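Local coordinates for protein HAD superfamily hydrolase (Brucella suis biovar 1, PDB 6NQ4) that probably acts as a phosphatase of the haloacid dehalogenase superfamily and holds a sodium ion in the crystal, at residues 51-65 with 89-101. Numbering follows the deposited sequence.
Sequences ETSFAPAIAALQRAR and SLLGVPENAYDRV
In the Rossmann-like core of this HAD-family hydrolase, helix 55-66 packs against the loop that leads from helix 81-90 into the edge strand 100-103, and S53 and R65 bind that loop near its two ends. In S53 a chi1 of 60° sets OG between its own backbone N and carbonyl carbon, from where it donates to L91 O at 2.7 Å; a water joins S53 N to the same L91 O, so two donors reach the carbonyl just before G92, whose positive phi closes a Schellman motif. Midway the contact turns apolar. I58 CG2 touches P94 CD at 3.6 Å, with CG close by, while its CD1 reaches V93 and the A97 methyl nestles among I58, L61 and Q62. The extended Q62 side chain crosses P94 at about a right angle and sends NE2 almost straight (170°) to N96 OD1, 2.8 Å away, with the two amide planes steeply inclined. R65, bent at chi3 (74°), grips D99 side-on: NE meets OD2 and NH2 meets OD1, each at 2.9 Å and from above the carboxylate plane. Its NH1 takes N96 O, and Y98 O sits over the guanidinium face. Held by three bonds, R65 thus ties the helix to the N96 carbonyl and to the D99 carboxylate, which also accepts I71 N of strand 70-75, and the paired charges should largely offset one another.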
# COMPACT_ATOMS: atom_id res chain seq x y z
N GLU A 51 -12.41 3.27 8.91
CA GLU A 51 -13.38 3.77 9.88
C GLU A 51 -13.52 2.91 11.13
O GLU A 51 -13.80 3.47 12.21
CB GLU A 51 -14.74 3.99 9.18
CG GLU A 51 -14.62 5.10 8.12
CD GLU A 51 -15.94 5.56 7.52
OE1 GLU A 51 -16.98 4.88 7.69
OE2 GLU A 51 -15.91 6.62 6.87
N THR A 52 -13.34 1.60 11.04
CA THR A 52 -13.27 0.73 12.21
C THR A 52 -12.16 -0.30 12.00
O THR A 52 -11.79 -0.61 10.87
CB THR A 52 -14.58 -0.01 12.50
OG1 THR A 52 -14.95 -0.80 11.37
CG2 THR A 52 -15.70 0.97 12.83
N SER A 53 -11.63 -0.81 13.11
CA SER A 53 -10.65 -1.89 13.05
C SER A 53 -11.32 -3.23 13.34
O SER A 53 -12.45 -3.29 13.86
CB SER A 53 -9.47 -1.66 13.99
OG SER A 53 -9.90 -1.57 15.33
N PHE A 54 -10.63 -4.30 12.99
CA PHE A 54 -11.20 -5.65 13.05
C PHE A 54 -10.58 -6.40 14.23
O PHE A 54 -9.41 -6.82 14.17
CB PHE A 54 -10.99 -6.38 11.73
CG PHE A 54 -11.48 -5.62 10.52
CD1 PHE A 54 -12.62 -4.84 10.58
CD2 PHE A 54 -10.80 -5.70 9.32
CE1 PHE A 54 -13.08 -4.15 9.46
CE2 PHE A 54 -11.25 -5.00 8.20
CZ PHE A 54 -12.39 -4.23 8.28
N ALA A 55 -11.36 -6.59 15.28
CA ALA A 55 -10.83 -7.23 16.48
C ALA A 55 -10.22 -8.61 16.24
O ALA A 55 -9.14 -8.88 16.81
CB ALA A 55 -11.88 -7.25 17.61
N PRO A 56 -10.80 -9.50 15.42
CA PRO A 56 -10.15 -10.80 15.22
C PRO A 56 -8.78 -10.71 14.59
O PRO A 56 -7.89 -11.49 14.93
CB PRO A 56 -11.14 -11.56 14.33
CG PRO A 56 -12.47 -10.92 14.62
CD PRO A 56 -12.13 -9.45 14.79
N ALA A 57 -8.59 -9.78 13.64
CA ALA A 57 -7.29 -9.62 13.01
C ALA A 57 -6.26 -9.13 14.00
O ALA A 57 -5.12 -9.63 14.03
CB ALA A 57 -7.41 -8.64 11.84
N ILE A 58 -6.63 -8.14 14.82
CA ILE A 58 -5.72 -7.65 15.86
C ILE A 58 -5.30 -8.79 16.78
O ILE A 58 -4.11 -8.98 17.08
CB ILE A 58 -6.39 -6.50 16.63
CG1 ILE A 58 -6.53 -5.25 15.75
CG2 ILE A 58 -5.66 -6.23 17.96
CD1 ILE A 58 -7.46 -4.21 16.32
N ALA A 59 -6.28 -9.60 17.20
CA ALA A 59 -5.98 -10.69 18.12
C ALA A 59 -5.06 -11.73 17.49
O ALA A 59 -4.14 -12.25 18.15
CB ALA A 59 -7.28 -11.33 18.61
N ALA A 60 -5.28 -12.05 16.21
CA ALA A 60 -4.42 -13.01 15.52
C ALA A 60 -2.99 -12.51 15.43
O ALA A 60 -2.03 -13.28 15.63
CB ALA A 60 -4.99 -13.28 14.13
N LEU A 61 -2.80 -11.22 15.12
CA LEU A 61 -1.45 -10.67 15.06
C LEU A 61 -0.80 -10.65 16.44
O LEU A 61 0.39 -10.96 16.57
CB LEU A 61 -1.49 -9.28 14.42
CG LEU A 61 -1.97 -9.28 12.96
CD1 LEU A 61 -2.14 -7.86 12.49
CD2 LEU A 61 -1.01 -10.03 12.02
N GLN A 62 -1.54 -10.27 17.49
CA GLN A 62 -0.99 -10.31 18.84
C GLN A 62 -0.52 -11.71 19.20
O GLN A 62 0.56 -11.88 19.79
CB GLN A 62 -2.03 -9.83 19.86
CG GLN A 62 -2.35 -8.34 19.78
CD GLN A 62 -3.55 -8.01 20.65
OE1 GLN A 62 -4.52 -8.76 20.69
NE2 GLN A 62 -3.47 -6.89 21.37
N ARG A 63 -1.33 -12.73 18.89
CA ARG A 63 -0.95 -14.09 19.24
C ARG A 63 0.31 -14.52 18.51
O ARG A 63 1.18 -15.19 19.09
CB ARG A 63 -2.11 -15.05 18.95
CG ARG A 63 -3.33 -14.90 19.87
CD ARG A 63 -4.24 -16.13 19.85
NE ARG A 63 -4.66 -16.47 18.50
CZ ARG A 63 -5.63 -15.86 17.83
NH1 ARG A 63 -6.31 -14.87 18.41
NH2 ARG A 63 -5.93 -16.23 16.59
N ALA A 64 0.44 -14.13 17.24
CA ALA A 64 1.65 -14.45 16.50
C ALA A 64 2.88 -13.80 17.13
O ALA A 64 3.93 -14.44 17.28
CB ALA A 64 1.50 -14.06 15.03
N ARG A 65 2.78 -12.52 17.51
CA ARG A 65 3.92 -11.86 18.14
C ARG A 65 4.27 -12.50 19.48
O ARG A 65 5.44 -12.56 19.86
CB ARG A 65 3.62 -10.38 18.35
CG ARG A 65 3.50 -9.60 17.08
CD ARG A 65 3.49 -8.10 17.35
NE ARG A 65 4.82 -7.59 17.71
CZ ARG A 65 5.13 -6.99 18.86
NH1 ARG A 65 4.22 -6.83 19.82
NH2 ARG A 65 6.37 -6.55 19.06
N SER A 89 -3.92 3.86 15.62
CA SER A 89 -4.19 4.06 17.04
C SER A 89 -5.57 4.67 17.26
O SER A 89 -6.31 4.24 18.15
CB SER A 89 -3.10 4.93 17.67
OG SER A 89 -1.88 4.22 17.67
N LEU A 90 -5.92 5.69 16.47
CA LEU A 90 -7.25 6.30 16.57
C LEU A 90 -8.35 5.29 16.29
O LEU A 90 -9.43 5.38 16.89
CB LEU A 90 -7.34 7.51 15.63
CG LEU A 90 -6.61 8.75 16.19
CD1 LEU A 90 -6.15 9.63 15.05
CD2 LEU A 90 -7.54 9.54 17.09
N LEU A 91 -8.09 4.31 15.42
CA LEU A 91 -9.06 3.26 15.09
C LEU A 91 -9.02 2.09 16.06
O LEU A 91 -9.75 1.12 15.87
CB LEU A 91 -8.81 2.77 13.66
CG LEU A 91 -9.08 3.81 12.58
CD1 LEU A 91 -8.67 3.32 11.19
CD2 LEU A 91 -10.57 4.20 12.62
N GLY A 92 -8.19 2.14 17.11
CA GLY A 92 -8.18 1.10 18.13
C GLY A 92 -7.19 -0.03 17.94
O GLY A 92 -7.27 -1.02 18.67
N VAL A 93 -6.24 0.09 17.02
CA VAL A 93 -5.19 -0.91 16.87
C VAL A 93 -4.11 -0.69 17.93
O VAL A 93 -3.45 0.36 17.93
CB VAL A 93 -4.58 -0.87 15.46
CG1 VAL A 93 -3.54 -1.99 15.30
CG2 VAL A 93 -5.68 -0.92 14.40
N PRO A 94 -3.89 -1.65 18.82
CA PRO A 94 -2.86 -1.50 19.85
C PRO A 94 -1.48 -1.70 19.25
O PRO A 94 -1.29 -2.47 18.30
CB PRO A 94 -3.18 -2.63 20.83
CG PRO A 94 -3.76 -3.70 19.98
CD PRO A 94 -4.57 -2.96 18.91
N GLU A 95 -0.50 -0.99 19.82
CA GLU A 95 0.85 -1.09 19.25
C GLU A 95 1.45 -2.47 19.44
O GLU A 95 2.34 -2.85 18.66
CB GLU A 95 1.76 0.08 19.69
CG GLU A 95 1.90 0.31 21.19
CD GLU A 95 2.37 1.73 21.57
OE1 GLU A 95 3.54 1.88 22.01
OE2 GLU A 95 1.56 2.69 21.45
N ASN A 96 0.96 -3.27 20.41
CA ASN A 96 1.49 -4.62 20.59
C ASN A 96 1.03 -5.60 19.51
O ASN A 96 1.39 -6.79 19.58
CB ASN A 96 1.25 -5.15 22.01
CG ASN A 96 -0.22 -5.41 22.33
OD1 ASN A 96 -1.08 -5.35 21.46
ND2 ASN A 96 -0.51 -5.71 23.60
N ALA A 97 0.25 -5.17 18.52
CA ALA A 97 -0.17 -6.04 17.42
C ALA A 97 0.82 -6.07 16.26
O ALA A 97 0.64 -6.86 15.33
CB ALA A 97 -1.55 -5.64 16.89
N TYR A 98 1.85 -5.23 16.28
CA TYR A 98 2.78 -5.19 15.17
C TYR A 98 4.13 -4.70 15.68
O TYR A 98 4.23 -4.11 16.76
CB TYR A 98 2.25 -4.29 14.03
CG TYR A 98 1.96 -2.86 14.48
CD1 TYR A 98 0.73 -2.53 15.04
CD2 TYR A 98 2.93 -1.87 14.36
CE1 TYR A 98 0.47 -1.23 15.47
CE2 TYR A 98 2.68 -0.58 14.80
CZ TYR A 98 1.46 -0.26 15.36
OH TYR A 98 1.23 1.04 15.77
N ASP A 99 5.17 -4.96 14.90
CA ASP A 99 6.50 -4.46 15.21
C ASP A 99 6.83 -3.17 14.47
O ASP A 99 7.41 -2.26 15.07
CB ASP A 99 7.55 -5.52 14.88
CG ASP A 99 7.49 -6.70 15.82
OD1 ASP A 99 8.19 -6.65 16.85
OD2 ASP A 99 6.72 -7.65 15.54
N ARG A 100 6.45 -3.07 13.20
CA ARG A 100 6.77 -1.90 12.41
C ARG A 100 5.77 -1.78 11.27
O ARG A 100 5.16 -2.78 10.86
CB ARG A 100 8.21 -1.95 11.87
CG ARG A 100 8.98 -0.69 12.23
CD ARG A 100 10.38 -0.65 11.68
NE ARG A 100 11.39 -0.95 12.68
CZ ARG A 100 12.68 -1.04 12.40
NH1 ARG A 100 13.56 -1.32 13.35
NH2 ARG A 100 13.08 -0.85 11.15
N VAL A 101 5.60 -0.55 10.78
CA VAL A 101 4.79 -0.25 9.60
C VAL A 101 5.72 0.24 8.49
O VAL A 101 6.59 1.09 8.74
CB VAL A 101 3.73 0.82 9.91
CG1 VAL A 101 2.94 1.18 8.65
CG2 VAL A 101 2.77 0.32 11.00
O HOH W 1 -12.62 0.60 15.55
O HOH W 2 1.46 -9.49 21.57